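Local coordinates for phosphothreonine lyase ospF (Shigella flexneri, PDB 3I0U), which is a type III secreted virulence effector that irreversibly removes phosphate from phosphothreonine by beta-elimination, probably disarming host MAP kinases, at residues Y29-S34 against F103-P108; D76-K81 against E141-S146; R88-L93 against S167-G172. All coordinates share one frame; numbering follows the deposited sequence.

Contact 1. Residues Y29-S34 against F103-P108; sequences YFKVAS and FSEDSP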
loop_
_atom_site.group_PDB
_atom_site.type_symbol
_atom_site.label_atom_id
_atom_site.label_comp_id
_atom_site.label_asym_id
_atom_site.label_seq_id
_atom_site.Cartn_x
_atom_site.Cartn_y
_atom_site.Cartn_z
ATOM N N TYR A 29 -14.078 3.875 6.706
ATOM C CA TYR A 29 -13.767 5.178 6.114
ATOM C C TYR A 29 -12.485 5.764 6.653
ATOM O O TYR A 29 -12.184 5.676 7.850
ATOM C CB TYR A 29 -14.901 6.138 6.348
ATOM C CG TYR A 29 -16.143 5.689 5.661
ATOM C CD1 TYR A 29 -16.380 6.030 4.331
ATOM C CD2 TYR A 29 -17.093 4.908 6.332
ATOM C CE1 TYR A 29 -17.569 5.633 3.684
ATOM C CE2 TYR A 29 -18.257 4.493 5.698
ATOM C CZ TYR A 29 -18.497 4.869 4.370
ATOM O OH TYR A 29 -19.637 4.471 3.716
ATOM N N PHE A 30 -11.727 6.375 5.774
ATOM C CA PHE A 30 -10.425 6.913 6.153
ATOM C C PHE A 30 -10.492 8.445 6.127
ATOM O O PHE A 30 -10.773 9.027 5.094
ATOM C CB PHE A 30 -9.378 6.346 5.210
ATOM C CG PHE A 30 -9.339 4.834 5.210
ATOM C CD1 PHE A 30 -8.616 4.148 6.176
ATOM C CD2 PHE A 30 -10.038 4.096 4.266
ATOM C CE1 PHE A 30 -8.565 2.769 6.192
ATOM C CE2 PHE A 30 -10.001 2.727 4.284
ATOM C CZ PHE A 30 -9.228 2.062 5.245
ATOM N N LYS A 31 -10.314 9.070 7.288
ATOM C CA LYS A 31 -10.231 10.513 7.394
ATOM C C LYS A 31 -8.983 10.917 6.612
ATOM O O LYS A 31 -7.857 10.505 6.910
ATOM C CB LYS A 31 -10.168 10.916 8.874
ATOM C CG LYS A 31 -9.604 12.279 9.173
ATOM C CD LYS A 31 -9.195 12.423 10.666
ATOM C CE LYS A 31 -8.238 13.658 10.885
ATOM N NZ LYS A 31 -8.960 15.011 10.812
ATOM N N VAL A 32 -9.213 11.653 5.543
ATOM C CA VAL A 32 -8.169 12.152 4.643
ATOM C C VAL A 32 -7.340 13.254 5.294
ATOM O O VAL A 32 -7.891 14.223 5.827
ATOM C CB VAL A 32 -8.846 12.651 3.323
ATOM C CG1 VAL A 32 -8.101 13.744 2.642
ATOM C CG2 VAL A 32 -9.079 11.486 2.382
ATOM N N ALA A 33 -6.015 13.070 5.265
ATOM C CA ALA A 33 -5.045 14.063 5.717
ATOM C C ALA A 33 -5.134 15.289 4.829
ATOM O O ALA A 33 -5.216 15.157 3.615
ATOM C CB ALA A 33 -3.668 13.476 5.644
ATOM N N SER A 34 -5.141 16.485 5.418
ATOM C CA SER A 34 -5.167 17.712 4.598
ATOM C C SER A 34 -3.789 18.426 4.430
ATOM O O SER A 34 -3.429 18.849 3.298
ATOM C CB SER A 34 -6.268 18.673 5.061
ATOM O OG SER A 34 -5.964 19.262 6.324
ATOM N N PHE A 103 -1.212 9.430 3.814
ATOM C CA PHE A 103 -0.806 10.085 5.068
ATOM C C PHE A 103 -1.913 10.109 6.105
ATOM O O PHE A 103 -1.804 10.815 7.085
ATOM C CB PHE A 103 -0.328 11.527 4.824
ATOM C CG PHE A 103 1.054 11.642 4.208
ATOM C CD1 PHE A 103 2.206 11.530 4.994
ATOM C CD2 PHE A 103 1.203 11.894 2.844
ATOM C CE1 PHE A 103 3.464 11.661 4.419
ATOM C CE2 PHE A 103 2.480 12.024 2.268
ATOM C CZ PHE A 103 3.591 11.902 3.055
ATOM N N SER A 104 -2.983 9.340 5.890
ATOM C CA SER A 104 -4.152 9.397 6.766
ATOM C C SER A 104 -3.862 8.703 8.087
ATOM O O SER A 104 -3.140 7.706 8.119
ATOM C CB SER A 104 -5.355 8.744 6.106
ATOM O OG SER A 104 -6.355 8.517 7.106
ATOM N N GLU A 105 -4.408 9.222 9.175
ATOM C CA GLU A 105 -4.118 8.601 10.457
ATOM C C GLU A 105 -4.831 7.247 10.601
ATOM O O GLU A 105 -4.431 6.423 11.430
ATOM C CB GLU A 105 -4.427 9.518 11.619
ATOM C CG GLU A 105 -5.795 10.134 11.580
ATOM C CD GLU A 105 -6.056 10.963 12.822
ATOM O OE1 GLU A 105 -5.071 11.315 13.514
ATOM O OE2 GLU A 105 -7.234 11.249 13.127
ATOM N N ASP A 106 -5.822 7.024 9.726
ATOM C CA ASP A 106 -6.557 5.786 9.606
ATOM C C ASP A 106 -6.002 4.738 8.657
ATOM O O ASP A 106 -6.495 3.590 8.656
ATOM C CB ASP A 106 -7.923 6.109 9.100
ATOM C CG ASP A 106 -8.684 6.937 10.044
ATOM O OD1 ASP A 106 -8.889 6.479 11.204
ATOM O OD2 ASP A 106 -9.100 8.029 9.592
ATOM N N SER A 107 -5.018 5.108 7.840
ATOM C CA SER A 107 -4.441 4.159 6.899
ATOM C C SER A 107 -3.880 2.960 7.651
ATOM O O SER A 107 -3.354 3.122 8.726
ATOM C CB SER A 107 -3.372 4.834 6.079
ATOM O OG SER A 107 -2.573 3.853 5.438
ATOM N N PRO A 108 -4.036 1.744 7.111
ATOM C CA PRO A 108 -3.422 0.573 7.767
ATOM C C PRO A 108 -1.958 0.296 7.301
ATOM O O PRO A 108 -1.395 -0.767 7.620
ATOM C CB PRO A 108 -4.340 -0.582 7.331
ATOM C CG PRO A 108 -4.810 -0.186 5.973
ATOM C CD PRO A 108 -4.787 1.358 5.900
#

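Contact 2. Residues D76-K81 against E141-S146; sequences DFVGDK and ECSQYS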
loop_
_atom_site.group_PDB
_atom_site.type_symbol
_atom_site.label_atom_id
_atom_site.label_comp_id
_atom_site.label_asym_id
_atom_site.label_seq_id
_atom_site.Cartn_x
_atom_site.Cartn_y
_atom_site.Cartn_z
ATOM N N ASP A 76 6.261 -7.772 13.013
ATOM C CA ASP A 76 7.099 -7.923 11.793
ATOM C C ASP A 76 6.390 -7.679 10.451
ATOM O O ASP A 76 5.207 -8.005 10.302
ATOM C CB ASP A 76 7.642 -9.344 11.690
ATOM C CG ASP A 76 8.303 -9.835 12.971
ATOM O OD1 ASP A 76 9.386 -9.296 13.300
ATOM O OD2 ASP A 76 7.763 -10.796 13.612
ATOM N N PHE A 77 7.147 -7.138 9.478
ATOM C CA PHE A 77 6.870 -7.294 8.045
ATOM C C PHE A 77 7.194 -8.741 7.712
ATOM O O PHE A 77 8.308 -9.149 7.885
ATOM C CB PHE A 77 7.760 -6.355 7.178
ATOM C CG PHE A 77 7.702 -6.666 5.687
ATOM C CD1 PHE A 77 6.559 -6.355 4.944
ATOM C CD2 PHE A 77 8.773 -7.293 5.036
ATOM C CE1 PHE A 77 6.459 -6.674 3.597
ATOM C CE2 PHE A 77 8.708 -7.596 3.664
ATOM C CZ PHE A 77 7.550 -7.302 2.953
ATOM N N VAL A 78 6.230 -9.502 7.222
ATOM C CA VAL A 78 6.387 -10.951 7.099
ATOM C C VAL A 78 6.239 -11.390 5.623
ATOM O O VAL A 78 5.968 -12.546 5.327
ATOM C CB VAL A 78 5.460 -11.679 8.163
ATOM C CG1 VAL A 78 3.980 -11.765 7.727
ATOM C CG2 VAL A 78 6.020 -13.037 8.562
ATOM N N GLY A 79 6.440 -10.439 4.701
ATOM C CA GLY A 79 6.449 -10.704 3.254
ATOM C C GLY A 79 5.410 -10.057 2.343
ATOM O O GLY A 79 5.594 -10.064 1.142
ATOM N N ASP A 80 4.333 -9.500 2.901
ATOM C CA ASP A 80 3.136 -9.120 2.138
ATOM C C ASP A 80 3.139 -7.662 1.755
ATOM O O ASP A 80 3.277 -6.797 2.613
ATOM C CB ASP A 80 1.885 -9.407 2.973
ATOM C CG ASP A 80 1.643 -10.872 3.165
ATOM O OD1 ASP A 80 1.499 -11.592 2.154
ATOM O OD2 ASP A 80 1.590 -11.327 4.327
ATOM N N LYS A 81 2.945 -7.392 0.465
ATOM C CA LYS A 81 3.022 -6.030 -0.076
ATOM C C LYS A 81 2.221 -5.809 -1.359
ATOM O O LYS A 81 1.956 -6.752 -2.106
ATOM C CB LYS A 81 4.484 -5.602 -0.286
ATOM C CG LYS A 81 5.191 -6.294 -1.427
ATOM C CD LYS A 81 6.654 -5.830 -1.497
ATOM C CE LYS A 81 7.451 -6.733 -2.418
ATOM N NZ LYS A 81 8.883 -6.587 -2.177
ATOM N N GLU A 141 0.397 -11.654 17.569
ATOM C CA GLU A 141 1.442 -12.629 17.875
ATOM C C GLU A 141 1.548 -13.627 16.723
ATOM O O GLU A 141 0.628 -13.752 15.913
ATOM C CB GLU A 141 1.135 -13.367 19.197
ATOM C CG GLU A 141 0.637 -12.489 20.351
ATOM C CD GLU A 141 1.729 -11.673 21.059
ATOM O OE1 GLU A 141 1.401 -10.950 22.027
ATOM O OE2 GLU A 141 2.907 -11.735 20.671
ATOM N N CYS A 142 2.681 -14.329 16.670
ATOM C CA CYS A 142 3.014 -15.311 15.621
ATOM C C CYS A 142 3.029 -14.698 14.250
ATOM O O CYS A 142 2.604 -15.332 13.285
ATOM C CB CYS A 142 2.079 -16.531 15.621
ATOM S SG CYS A 142 1.851 -17.301 17.185
ATOM N N SER A 143 3.491 -13.453 14.194
ATOM C CA SER A 143 3.494 -12.661 12.982
ATOM C C SER A 143 2.154 -12.679 12.193
ATOM O O SER A 143 2.148 -12.649 10.959
ATOM C CB SER A 143 4.679 -13.090 12.109
ATOM O OG SER A 143 5.915 -12.854 12.805
ATOM N N GLN A 144 1.024 -12.715 12.911
ATOM C CA GLN A 144 -0.293 -12.884 12.287
ATOM C C GLN A 144 -1.033 -11.577 12.050
ATOM O O GLN A 144 -0.651 -10.509 12.540
ATOM C CB GLN A 144 -1.162 -13.847 13.091
ATOM C CG GLN A 144 -0.659 -15.258 13.132
ATOM C CD GLN A 144 -1.799 -16.230 13.316
ATOM O OE1 GLN A 144 -2.146 -16.635 14.456
ATOM N NE2 GLN A 144 -2.432 -16.589 12.196
ATOM N N TYR A 145 -2.110 -11.683 11.289
ATOM C CA TYR A 145 -2.940 -10.547 10.986
ATOM C C TYR A 145 -4.276 -10.638 11.672
ATOM O O TYR A 145 -4.908 -11.681 11.639
ATOM C CB TYR A 145 -3.163 -10.511 9.501
ATOM C CG TYR A 145 -1.901 -10.300 8.724
ATOM C CD1 TYR A 145 -1.157 -9.135 8.887
ATOM C CD2 TYR A 145 -1.459 -11.248 7.796
ATOM C CE1 TYR A 145 -0.010 -8.914 8.155
ATOM C CE2 TYR A 145 -0.309 -11.031 7.042
ATOM C CZ TYR A 145 0.401 -9.856 7.232
ATOM O OH TYR A 145 1.543 -9.598 6.517
ATOM N N SER A 146 -4.710 -9.534 12.276
ATOM C CA SER A 146 -6.035 -9.479 12.851
ATOM C C SER A 146 -7.018 -9.242 11.749
ATOM O O SER A 146 -6.671 -8.686 10.723
ATOM C CB SER A 146 -6.135 -8.370 13.878
ATOM O OG SER A 146 -6.166 -7.132 13.243
#

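Contact 3. Residues R88-L93 against S167-G172; sequences REQVPL and SKIAPG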
loop_
_atom_site.group_PDB
_atom_site.type_symbol
_atom_site.label_atom_id
_atom_site.label_comp_id
_atom_site.label_asym_id
_atom_site.label_seq_id
_atom_site.Cartn_x
_atom_site.Cartn_y
_atom_site.Cartn_z
ATOM N N ARG A 88 3.913 6.626 -16.555
ATOM C CA ARG A 88 5.112 7.326 -16.105
ATOM C C ARG A 88 4.893 8.822 -15.855
ATOM O O ARG A 88 5.216 9.314 -14.805
ATOM C CB ARG A 88 6.258 7.063 -17.066
ATOM C CG ARG A 88 7.610 7.685 -16.604
ATOM C CD ARG A 88 8.828 7.363 -17.445
ATOM N NE ARG A 88 8.819 8.230 -18.598
ATOM C CZ ARG A 88 9.169 9.540 -18.636
ATOM N NH1 ARG A 88 9.598 10.203 -17.558
ATOM N NH2 ARG A 88 9.090 10.214 -19.793
ATOM N N GLU A 89 4.228 9.501 -16.785
ATOM C CA GLU A 89 3.977 10.951 -16.713
ATOM C C GLU A 89 2.887 11.386 -15.747
ATOM O O GLU A 89 2.766 12.582 -15.458
ATOM C CB GLU A 89 3.677 11.509 -18.108
ATOM C CG GLU A 89 4.840 11.383 -19.095
ATOM C CD GLU A 89 5.131 9.933 -19.490
ATOM O OE1 GLU A 89 4.220 9.075 -19.363
ATOM O OE2 GLU A 89 6.260 9.635 -19.901
ATOM N N GLN A 90 2.103 10.420 -15.249
ATOM C CA GLN A 90 0.991 10.701 -14.348
ATOM C C GLN A 90 1.327 10.353 -12.896
ATOM O O GLN A 90 0.469 10.427 -12.005
ATOM C CB GLN A 90 -0.276 9.978 -14.809
ATOM C CG GLN A 90 -0.788 10.490 -16.122
ATOM C CD GLN A 90 -2.119 9.908 -16.521
ATOM O OE1 GLN A 90 -3.029 9.750 -15.693
ATOM N NE2 GLN A 90 -2.268 9.636 -17.806
ATOM N N VAL A 91 2.586 9.998 -12.668
ATOM C CA VAL A 91 3.050 9.689 -11.332
ATOM C C VAL A 91 2.943 10.801 -10.247
ATOM O O VAL A 91 2.332 10.555 -9.201
ATOM C CB VAL A 91 4.410 8.956 -11.369
ATOM C CG1 VAL A 91 4.933 8.745 -10.003
ATOM C CG2 VAL A 91 4.243 7.609 -12.031
ATOM N N PRO A 92 3.532 11.994 -10.473
ATOM C CA PRO A 92 3.323 13.043 -9.473
ATOM C C PRO A 92 1.870 13.393 -9.217
ATOM O O PRO A 92 1.484 13.579 -8.047
ATOM C CB PRO A 92 4.065 14.243 -10.087
ATOM C CG PRO A 92 5.120 13.614 -10.887
ATOM C CD PRO A 92 4.435 12.475 -11.540
ATOM N N LEU A 93 1.082 13.448 -10.293
ATOM C CA LEU A 93 -0.353 13.687 -10.178
ATOM C C LEU A 93 -1.014 12.659 -9.292
ATOM O O LEU A 93 -1.728 13.030 -8.383
ATOM C CB LEU A 93 -1.029 13.678 -11.541
ATOM C CG LEU A 93 -2.407 14.285 -11.577
ATOM C CD1 LEU A 93 -2.315 15.815 -11.297
ATOM C CD2 LEU A 93 -2.861 13.982 -12.974
ATOM N N SER A 167 -10.425 9.986 -11.039
ATOM C CA SER A 167 -9.666 11.068 -11.661
ATOM C C SER A 167 -9.094 10.656 -13.025
ATOM O O SER A 167 -8.323 11.405 -13.618
ATOM C CB SER A 167 -8.549 11.560 -10.755
ATOM O OG SER A 167 -9.005 11.775 -9.411
ATOM N N LYS A 168 -9.515 9.488 -13.528
ATOM C CA LYS A 168 -9.151 8.947 -14.857
ATOM C C LYS A 168 -7.653 8.856 -15.095
ATOM O O LYS A 168 -7.184 9.153 -16.128
ATOM C CB LYS A 168 -9.905 9.658 -15.982
ATOM C CG LYS A 168 -11.331 9.145 -16.103
ATOM C CD LYS A 168 -12.230 9.797 -17.138
ATOM C CE LYS A 168 -13.709 9.616 -16.670
ATOM N NZ LYS A 168 -14.767 10.364 -17.453
ATOM N N ILE A 169 -6.929 8.451 -14.073
ATOM C CA ILE A 169 -5.516 8.204 -14.111
ATOM C C ILE A 169 -5.169 6.963 -14.937
ATOM O O ILE A 169 -5.832 5.937 -14.824
ATOM C CB ILE A 169 -5.005 8.024 -12.668
ATOM C CG1 ILE A 169 -5.194 9.321 -11.867
ATOM C CG2 ILE A 169 -3.558 7.526 -12.633
ATOM C CD1 ILE A 169 -4.443 10.569 -12.401
ATOM N N ALA A 170 -4.129 7.051 -15.767
ATOM C CA ALA A 170 -3.709 5.933 -16.595
ATOM C C ALA A 170 -2.906 4.962 -15.745
ATOM O O ALA A 170 -1.965 5.385 -15.032
ATOM C CB ALA A 170 -2.885 6.398 -17.716
ATOM N N PRO A 171 -3.272 3.656 -15.795
ATOM C CA PRO A 171 -2.471 2.584 -15.220
ATOM C C PRO A 171 -1.127 2.407 -15.912
ATOM O O PRO A 171 -0.995 2.691 -17.074
ATOM C CB PRO A 171 -3.338 1.345 -15.454
ATOM C CG PRO A 171 -4.193 1.688 -16.615
ATOM C CD PRO A 171 -4.508 3.130 -16.404
ATOM N N GLY A 172 -0.129 1.949 -15.178
ATOM C CA GLY A 172 1.167 1.674 -15.764
ATOM C C GLY A 172 1.317 0.191 -15.928
ATOM O O GLY A 172 0.342 -0.529 -16.070
#

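Contact 1. Residues Y29-S34 against F103-P108
K31 and F30 meet S104 and D106 where a type I beta turn, S104 to S107, with an ST turn nested in it at S104, follows helix 91-102 and faces the loop between helices 11-22 and 39-44. Two side chains of the turn take up both backbone polar groups of K31. D106 accepts its N-H, with 2.8 Å between K31 N and D106 OD2; the donor arrives on the anti side of the carboxylate, 27° out of its plane. S104 holds OG anti to its own backbone N (chi1 165°), from where the hydroxyl donates to K31 O. The modelled 2.5 Å between S104 OG and K31 O is doubtful as a length at this resolution. The same OG accepts the N-H of D106 at 3.1 Å from D106 N, which defines the ST turn and ties the two gripping residues to each other. From outside the two segments, R68 bonds the carbonyls of S104 and S107.

At the exposed rim the contact is looser. The K31 chain crosses E105 obliquely, its CD and CE each 3.4 Å from E105 OE2, whereas K31 NZ stays 4.7 Å from that oxygen. The opposite charges would attract each other here without forming a salt bridge.

The F30 ring, turned 60° from the D106 carboxylate plane, rests its edge against the D106 carbonyl, CD1 lying 3.3 Å from D106 O. Apolar contacts complete the interface. F30 CE1 approaches P108 CD, and F156 of helix 147-166 meets F30 edge-to-face and also packs on P108. At the other end, A33 directs its methyl at the residue that follows helix 91-102, where A33 CB and F103 CB are 4.0 Å apart.

Contact 2. Residues D76-K81 against E141-S146
D76 and S143 bring their CA atoms to 6.1 Å, the nearest backbone approach, and the chain runs of 76-80 and 143-145 point 55° apart. The contact itself is carried by side chains: D76, V78 and D80 meet S143 and Y145. At one end S143 OG donates to D76, with S143 OG 2.9 Å from D76 OD2; the hydroxyl lies on the anti side of the carboxylate, 18° out of its plane. At the other end Y145 OH donates to D80, 2.8 Å from Y145 OH to D80 OD2, using the anti lone pair of that oxygen. D80 OD2 lies at the edge of the tyrosine ring, near its plane, although the carboxylate and ring planes are 53° apart. D80 OD1 is engaged separately by Y189 and N191, so the buried carboxylate is satisfied at both oxygens and its rotation is fixed.

V78, separated from D80 by the corner that the chain turns at G79, bridges the two bonds with its two methyls. CG1, between the backbone N and the carbonyl carbon (chi1 80°), comes within 3.5 Å of Y145 OH, while CG2 lies 3.8 Å from S143 CB.

D80, on strand 80-84, is bonded through its backbone to V136 of strand 132-137, whereas S146 caps helix 147-166; the loop thus packs beside strand 80-84 just before that helix sets off.

Contact 3. Residues R88-L93 against S167-G172
Q90 reaches from the turn before helix 91-102 to the backbone of I169 and A170, and its amide group is where this small surface contact is closest. Its first torsion sets CG beside the backbone N, anti to the carbonyl carbon (chi1 -66°); the chain is extended beyond it, and OE1 at its end accepts from the amide of A170. A170 N lies 2.9 Å from Q90 OE1, and the N-H points almost straight at the oxygen, at 166°. Seen from the acceptor, the donor stands well above the carbonyl plane, 46° out of it. The rest of the amide lies against the same two residues: Q90 NE2 is 3.3 Å from A170 CB, and Q90 OE1 also comes within 3.3 Å of I169 CA.

Both segments adjoin helix ends. Q90 occupies the N-cap position of helix 91-102, and helix 147-166 finishes in a Schellman motif with K168, at positive phi, as the C-prime residue. The bond from A170 therefore joins the start of one helix to the chain just beyond the close of another. The chain just before R88 adds backbone bonds, A87 with A170 and S85 with G172, and I169 is further buried against I86 and I97.

Toward solvent the contact thins out. K168 leads its chain away from the partner segment. L93, exposed in the first turn of its helix, adds a single apolar touch, the two side chains meeting at a slant with L93 CD2 3.8 Å from I169 CD1.

How the contacts relate
Along the chain the first segments come in the order contact 1, 2, 3, and their partners follow in the same order, so all three pairings interlock. Contacts 1 and 2 have centres about 21 Å apart, as do contacts 1 and 3; contacts 2 and 3 are about 30 Å apart, on opposite sides of the chain's centre, and none touch. Two helices connect them. Helix 91-102 runs from contact 3 to contact 1, and helix 147-166 from the loop of contact 2 to that of contact 3. The contacts thus join loops to helix ends and, at contact 2, to strand 80-84 of the antiparallel sheet, at well-separated places on one compact chain.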